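Aminoglycoside phosphotransferase (Alicyclobacillus acidocaldarius subsp. acidocaldarius, PDB 4PDY) transfers a phosphate group to aminoglycosides, as a member of the aminoglycoside phosphotransferase family with its kinase-like fold. Local coordinates at the histidine site. Coordinates in Å, arbitrary orientation; residue numbers count along the deposited sequence, not the author numbering.

The histidine site. Residues 56, 110-111, 113-115, 232, 242. With HIS (histidine), chain B.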
# COMPACT_ATOMS: atom_id res chain seq x y z
N ALA A 56 -4.48 -19.88 5.92
CA ALA A 56 -4.34 -18.61 6.61
C ALA A 56 -5.72 -18.13 7.06
O ALA A 56 -6.59 -17.92 6.20
CB ALA A 56 -3.74 -17.58 5.67
N TRP A 110 -3.11 -21.44 1.92
CA TRP A 110 -1.82 -20.88 2.15
C TRP A 110 -1.07 -20.63 0.88
O TRP A 110 -1.09 -21.46 -0.03
CB TRP A 110 -0.99 -21.88 2.93
CG TRP A 110 0.28 -21.35 3.37
CD1 TRP A 110 1.54 -21.62 2.86
CD2 TRP A 110 0.45 -20.52 4.48
NE1 TRP A 110 2.48 -20.94 3.61
CE2 TRP A 110 1.83 -20.27 4.61
CE3 TRP A 110 -0.43 -19.96 5.41
CZ2 TRP A 110 2.33 -19.45 5.60
CZ3 TRP A 110 0.06 -19.16 6.38
CH2 TRP A 110 1.43 -18.91 6.48
N VAL A 111 -0.38 -19.50 0.82
CA VAL A 111 0.49 -19.17 -0.29
C VAL A 111 1.94 -19.26 0.15
O VAL A 111 2.36 -18.52 1.03
CB VAL A 111 0.22 -17.75 -0.82
CG1 VAL A 111 1.17 -17.48 -1.97
CG2 VAL A 111 -1.23 -17.63 -1.23
N GLY A 113 5.71 -18.54 -0.04
CA GLY A 113 6.49 -17.40 -0.54
C GLY A 113 7.08 -16.56 0.57
O GLY A 113 6.91 -16.88 1.76
N GLN A 114 7.75 -15.48 0.19
CA GLN A 114 8.37 -14.58 1.13
C GLN A 114 7.83 -13.19 0.88
O GLN A 114 7.46 -12.87 -0.25
CB GLN A 114 9.87 -14.57 0.91
CG GLN A 114 10.25 -13.95 -0.41
CD GLN A 114 11.68 -14.23 -0.79
OE1 GLN A 114 11.96 -15.13 -1.57
NE2 GLN A 114 12.59 -13.47 -0.22
N PRO A 115 7.80 -12.36 1.92
CA PRO A 115 7.35 -10.98 1.74
C PRO A 115 8.28 -10.35 0.70
O PRO A 115 9.49 -10.54 0.75
CB PRO A 115 7.54 -10.38 3.13
CG PRO A 115 8.56 -11.23 3.80
CD PRO A 115 8.30 -12.61 3.29
N LEU A 232 3.38 -11.44 -1.69
CA LEU A 232 4.19 -12.63 -1.46
C LEU A 232 4.89 -13.05 -2.75
O LEU A 232 4.23 -13.38 -3.74
CB LEU A 232 3.29 -13.74 -0.96
CG LEU A 232 2.61 -13.43 0.37
CD1 LEU A 232 1.74 -14.60 0.78
CD2 LEU A 232 3.62 -13.11 1.46
N ILE A 242 -2.26 -10.75 -0.89
CA ILE A 242 -3.20 -11.09 0.17
C ILE A 242 -3.72 -9.78 0.81
O ILE A 242 -3.17 -8.70 0.58
CB ILE A 242 -2.61 -12.04 1.21
CG1 ILE A 242 -1.49 -11.34 1.93
CG2 ILE A 242 -2.11 -13.32 0.52
CD1 ILE A 242 -0.96 -12.12 3.11
N HIS B . 3.50 -17.48 3.01
CA HIS B . 3.36 -16.20 3.68
C HIS B . 4.65 -15.86 4.41
O HIS B . 4.81 -16.09 5.56
CB HIS B . 2.20 -16.22 4.69
CG HIS B . 0.83 -16.32 4.08
ND1 HIS B . -0.21 -15.51 4.49
CD2 HIS B . 0.33 -17.13 3.13
CE1 HIS B . -1.30 -15.82 3.80
NE2 HIS B . -1.00 -16.80 2.96
OXT HIS B . 5.59 -15.33 3.80
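A free histidine lies in the cleft between the two lobes of this kinase-like fold, where protein hides most of its surface. The ligand is poorly ordered, so fine details of its contacts need caution. Its imidazole is layered between an aromatic and an aliphatic wall. On one side, the six-membered ring of Trp110 stacks on it, with centroids 4.0 Å apart and planes tilted by 22°. The Trp110 side chain reaches there with CG anti to the backbone N (chi1 -173°), and its CH2 also packs 3.3 Å from the ligand CB. On the other side, Leu232 points methyl CD1 over the imidazole face, 3.9 Å from the ring centroid. Its other methyl, CD2, lies near the ligand CA and carboxylate. Two more methyls flank opposite faces off-centre: Ala56 CB of strand 54-60 on the Trp110 side, 3.5 Å from ligand CE1, and Ile242 CD1 on the Leu232 side, 3.7 Å from ligand ND1. An alanine in place of Trp110 would remove the stacked indole and would probably loosen the hold on the imidazole.

Polar contacts come from the backbone. The ligand amino N donates to Val111 O at 2.5 Å, nearly along the C=O axis (167°). Gly113 O lies 2.9 Å from the ligand carboxylate OXT; both atoms normally only accept, so this pair is a clash unless the carboxylate is protonated. Pro115 CD adds a looser contact beside OXT.

In this family the interlobe cleft takes the nucleotide, and Trp110 to Pro115 form the hinge segment. The histidine therefore probably occupies the adenine region, perhaps acquired during purification or crystallisation. The pocket itself likely serves to hold the phosphate-donor nucleotide.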